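Local coordinates for protein GCN5-related N-acetyltransferase (Brucella melitensis biovar Abortus, PDB 4J3G) that probably transfers an acetyl group from acetyl-coenzyme A to an amine, possibly the N-terminal alanine of a ribosomal protein, at residues T55-L59 and E60-Q64; Y109-S112 and N113-G116. One frame throughout, in Å; residues are numbered along the deposited sequence.

Contact 1. Residues T55-L59 and E60-Q64; sequences TLVDL and ENRHQ
Asn61 reaches back along the chain, its CB lying by Asp58 and its amide by Val57. Asn61 CB is 3.2 Å from Asp58 O. With CG anti to the backbone N (chi1 178°), the amide is carried over to Val57, whose side chain it crosses at about a right angle; Asn61 CG comes within 3.5 Å of Val57 CB. From there the amide splits its contacts, Asn61 ND2 lying 3.6 Å from Val57 CG1 and OD1 beside CG2. Asn61 OD1 accepts from both Arg62 NE (2.8 Å) and Arg62 NH1 (2.7 Å), a side-on grip with the oxygen nearly in the guanidinium plane; both in the carbonyl plane, the two bonds help hold the turn of the amide. Helix 59-72 opens with an N-cap: Asp58 OD1 accepts from Asn61 N at 3.0 Å, the donor lying almost in line with the C-O bond. The first helical turn follows with His63 N to Leu59 O at 2.9 Å, while Arg62 N makes a weak bond to Asp58 O. Arg62, bent at chi2 and chi3, brings its NE to 3.9 Å from Val57 CG2 and has cation-pi partners in Tyr41 and Trp65.

Contact 2. Residues Y109-S112 and N113-G116; sequences YVAS and NARG. With SO4 (sulfate ion), chain E.
Sulfate O3 is gripped by two donors from adjacent residues: Gly116 N at 2.8 Å and Arg115 NE at 2.9 Å. A third bond runs from Arg115 NH2 to sulfate O4 at 3.0 Å, so the arginine presents its NE/NH2 edge to the anion, with the sulfur close to the guanidinium plane. Three nearly straight N-H bonds thus bind two oxygens of one ion, and Gly120 N adds a further donor from helix 119-133. The arginine gets there by folding back. Its bend at chi2 (-62°) puts Arg115 CD 3.3 Å from Ala111 O, and a second bend at chi3 (-50°) turns NE toward Val110 and the sulfate, Arg115 NE lying 3.8 Å from Val110 CB; Val110 CG2 in turn borders the sulfate. The chain reverses here in a type I beta turn, Ala114 N donating to Ala111 O at 2.9 Å from well above the carbonyl plane. The methyl groups of Ala111 and Ala114 meet, their CB atoms 4.1 Å apart, and Ile119 packs on both Val110 and Ala114. A water bridges the turn by donating to Ser112 O and accepting from Arg115 N, while the Ser112 hydroxyl bonds to Asp43. A strand end leading through Arg-Gly-Gly-Gly-Ile-Gly into a helix matches the Arg/Gln-x-x-Gly-x-Gly/Ala signature of the GNAT pyrophosphate-binding loop; the sulfate, probably from the crystallisation liquor, is consistent with occupancy of the place where a phosphate of acetyl-coenzyme A binds in relatives.

In the fold
From the N terminus, the chain runs through strand 25-28 and helix 34-47 before reaching contact 1, which joins the connecting loop to the start of helix 59-72. Val57 packs there on helix 34-47, and Thr55 reaches Glu98 of the second subunit. Strands 76-81, 84-93 and 103-110 then build part of the mixed sheet, and contact 2 turns the chain from the last of these toward helix 119-133. The two contacts are therefore in series, neither nested nor crossed. The centres of contact 1 and contact 2 are about 20 Å apart; the nearest atoms of contacts 1 and 2 are about 7 Å apart. Helix 34-47 lies against both, by packing at the first and by a polar bond at the second.

Contact 1. Residues T55-L59 and E60-Q64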
loop_
_atom_site.group_PDB
_atom_site.type_symbol
_atom_site.label_atom_id
_atom_site.label_comp_id
_atom_site.label_asym_id
_atom_site.label_seq_id
_atom_site.Cartn_x
_atom_site.Cartn_y
_atom_site.Cartn_z
ATOM N N THR A 55 13.856 13.042 -1.757
ATOM C CA THR A 55 14.201 14.067 -0.794
ATOM C C THR A 55 15.177 13.532 0.225
ATOM O O THR A 55 14.896 12.562 0.905
ATOM C CB THR A 55 12.953 14.570 -0.071
ATOM O OG1 THR A 55 12.058 15.127 -1.030
ATOM C CG2 THR A 55 13.315 15.666 0.953
ATOM N N LEU A 56 16.340 14.176 0.349
ATOM C CA LEU A 56 17.322 13.783 1.381
ATOM C C LEU A 56 16.789 14.109 2.770
ATOM O O LEU A 56 16.095 15.121 2.972
ATOM C CB LEU A 56 18.656 14.531 1.193
ATOM C CG LEU A 56 19.594 14.009 0.104
ATOM C CD1 LEU A 56 18.934 14.112 -1.255
ATOM C CD2 LEU A 56 20.933 14.725 0.131
ATOM N N VAL A 57 17.171 13.286 3.735
ATOM C CA VAL A 57 16.757 13.483 5.134
ATOM C C VAL A 57 17.970 13.692 6.036
ATOM O O VAL A 57 19.132 13.562 5.608
ATOM C CB VAL A 57 15.857 12.320 5.670
ATOM C CG1 VAL A 57 14.621 12.139 4.802
ATOM C CG2 VAL A 57 16.629 11.019 5.784
ATOM N N ASP A 58 17.688 14.032 7.291
ATOM C CA ASP A 58 18.713 14.315 8.281
ATOM C C ASP A 58 18.691 13.289 9.399
ATOM O O ASP A 58 17.830 12.385 9.436
ATOM C CB ASP A 58 18.586 15.754 8.807
ATOM C CG ASP A 58 17.244 16.050 9.461
ATOM O OD1 ASP A 58 16.486 15.138 9.828
ATOM O OD2 ASP A 58 16.960 17.235 9.681
ATOM N N LEU A 59 19.677 13.392 10.284
ATOM C CA LEU A 59 19.864 12.411 11.315
ATOM C C LEU A 59 18.598 12.273 12.175
ATOM O O LEU A 59 18.183 11.135 12.493
ATOM C CB LEU A 59 21.073 12.774 12.173
ATOM C CG LEU A 59 21.600 11.635 13.034
ATOM C CD1 LEU A 59 22.190 10.502 12.203
ATOM C CD2 LEU A 59 22.678 12.193 13.975
ATOM N N GLU A 60 17.954 13.410 12.471
ATOM C CA GLU A 60 16.768 13.425 13.332
ATOM C C GLU A 60 15.638 12.616 12.703
ATOM O O GLU A 60 14.918 11.936 13.405
ATOM C CB GLU A 60 16.312 14.875 13.619
ATOM C CG GLU A 60 15.008 15.040 14.424
ATOM C CD GLU A 60 14.976 14.288 15.776
ATOM O OE1 GLU A 60 16.028 14.156 16.448
ATOM O OE2 GLU A 60 13.872 13.829 16.179
ATOM N N ASN A 61 15.471 12.738 11.384
ATOM C CA ASN A 61 14.486 11.962 10.636
ATOM C C ASN A 61 14.661 10.444 10.890
ATOM O O ASN A 61 13.717 9.737 11.205
ATOM C CB ASN A 61 14.605 12.278 9.147
ATOM C CG ASN A 61 13.650 11.487 8.298
ATOM O OD1 ASN A 61 13.886 10.293 7.998
ATOM N ND2 ASN A 61 12.600 12.152 7.818
ATOM N N ARG A 62 15.888 9.971 10.788
ATOM C CA ARG A 62 16.164 8.549 10.971
ATOM C C ARG A 62 16.039 8.144 12.435
ATOM O O ARG A 62 15.724 7.007 12.736
ATOM C CB ARG A 62 17.548 8.212 10.438
ATOM C CG ARG A 62 17.698 8.455 8.940
ATOM C CD ARG A 62 16.823 7.499 8.140
ATOM N NE ARG A 62 15.460 7.994 7.945
ATOM C CZ ARG A 62 14.468 7.271 7.467
ATOM N NH1 ARG A 62 13.276 7.809 7.304
ATOM N NH2 ARG A 62 14.665 6.008 7.148
ATOM N N HIS A 63 16.309 9.074 13.335
ATOM C CA HIS A 63 16.141 8.790 14.756
ATOM C C HIS A 63 14.649 8.503 15.054
ATOM O O HIS A 63 14.317 7.551 15.803
ATOM C CB HIS A 63 16.682 9.945 15.594
ATOM C CG HIS A 63 16.177 9.966 17.005
ATOM N ND1 HIS A 63 16.787 9.270 18.028
ATOM C CD2 HIS A 63 15.129 10.616 17.567
ATOM C CE1 HIS A 63 16.136 9.484 19.156
ATOM N NE2 HIS A 63 15.130 10.304 18.904
ATOM N N GLN A 64 13.766 9.340 14.515
ATOM C CA GLN A 64 12.321 9.137 14.675
ATOM C C GLN A 64 11.900 7.835 13.998
ATOM O O GLN A 64 11.085 7.082 14.539
ATOM C CB GLN A 64 11.501 10.305 14.104
ATOM C CG GLN A 64 11.767 11.634 14.813
ATOM C CD GLN A 64 11.013 12.792 14.203
ATOM O OE1 GLN A 64 10.021 12.596 13.488
ATOM N NE2 GLN A 64 11.474 14.020 14.483
#

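Contact 2. Residues Y109-S112 and N113-G116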
loop_
_atom_site.group_PDB
_atom_site.type_symbol
_atom_site.label_atom_id
_atom_site.label_comp_id
_atom_site.label_asym_id
_atom_site.label_seq_id
_atom_site.Cartn_x
_atom_site.Cartn_y
_atom_site.Cartn_z
ATOM N N TYR A 109 18.545 -2.494 2.296
ATOM C CA TYR A 109 19.459 -1.533 1.668
ATOM C C TYR A 109 20.890 -1.935 1.874
ATOM O O TYR A 109 21.307 -2.227 3.003
ATOM C CB TYR A 109 19.290 -0.185 2.316
ATOM C CG TYR A 109 17.908 0.302 2.241
ATOM C CD1 TYR A 109 17.469 0.962 1.150
ATOM C CD2 TYR A 109 17.033 0.075 3.263
ATOM C CE1 TYR A 109 16.144 1.398 1.059
ATOM C CE2 TYR A 109 15.737 0.551 3.220
ATOM C CZ TYR A 109 15.292 1.196 2.113
ATOM O OH TYR A 109 13.970 1.625 2.071
ATOM N N VAL A 110 21.668 -1.871 0.804
ATOM C CA VAL A 110 23.097 -2.203 0.899
ATOM C C VAL A 110 23.879 -0.991 0.483
ATOM O O VAL A 110 23.479 -0.299 -0.450
ATOM C CB VAL A 110 23.451 -3.397 -0.017
ATOM C CG1 VAL A 110 24.942 -3.759 0.120
ATOM C CG2 VAL A 110 22.557 -4.584 0.306
ATOM N N ALA A 111 24.974 -0.720 1.192
ATOM C CA ALA A 111 25.913 0.349 0.793
ATOM C C ALA A 111 26.292 0.331 -0.715
ATOM O O ALA A 111 26.542 -0.739 -1.326
ATOM C CB ALA A 111 27.155 0.316 1.685
ATOM N N SER A 112 26.287 1.519 -1.322
ATOM C CA SER A 112 26.485 1.668 -2.753
ATOM C C SER A 112 27.832 1.125 -3.204
ATOM O O SER A 112 27.956 0.670 -4.341
ATOM C CB SER A 112 26.413 3.154 -3.142
ATOM O OG SER A 112 27.312 3.883 -2.324
ATOM N N ASN A 113 28.830 1.160 -2.318
ATOM C CA ASN A 113 30.161 0.690 -2.672
ATOM C C ASN A 113 30.380 -0.764 -2.239
ATOM O O ASN A 113 31.492 -1.307 -2.372
ATOM C CB ASN A 113 31.236 1.605 -2.087
ATOM C CG ASN A 113 31.357 1.481 -0.581
ATOM O OD1 ASN A 113 30.524 0.845 0.077
ATOM N ND2 ASN A 113 32.376 2.131 -0.014
ATOM N N ALA A 114 29.318 -1.406 -1.743
ATOM C CA ALA A 114 29.413 -2.800 -1.320
ATOM C C ALA A 114 28.393 -3.724 -2.009
ATOM O O ALA A 114 28.117 -4.796 -1.496
ATOM C CB ALA A 114 29.282 -2.894 0.196
ATOM N N ARG A 115 27.900 -3.345 -3.191
ATOM C CA ARG A 115 26.940 -4.194 -3.914
ATOM C C ARG A 115 27.602 -5.481 -4.516
ATOM O O ARG A 115 28.793 -5.517 -4.836
ATOM C CB ARG A 115 26.223 -3.419 -5.037
ATOM C CG ARG A 115 25.648 -2.071 -4.621
ATOM C CD ARG A 115 24.568 -2.196 -3.536
ATOM N NE ARG A 115 23.532 -3.195 -3.853
ATOM C CZ ARG A 115 22.437 -2.963 -4.571
ATOM N NH1 ARG A 115 22.194 -1.748 -5.128
ATOM N NH2 ARG A 115 21.589 -3.948 -4.776
ATOM N N GLY A 116 26.787 -6.511 -4.675
ATOM C CA GLY A 116 27.218 -7.745 -5.327
ATOM C C GLY A 116 28.079 -8.622 -4.450
ATOM O O GLY A 116 28.789 -9.504 -4.956
HETATM S S SO4 E . 23.328 -6.985 -3.174
HETATM O O1 SO4 E . 23.519 -7.988 -4.268
HETATM O O2 SO4 E . 23.676 -7.624 -1.862
HETATM O O3 SO4 E . 24.342 -5.925 -3.426
HETATM O O4 SO4 E . 21.938 -6.452 -3.208
HETATM O O HOH W 1 29.300 -1.536 -5.453
#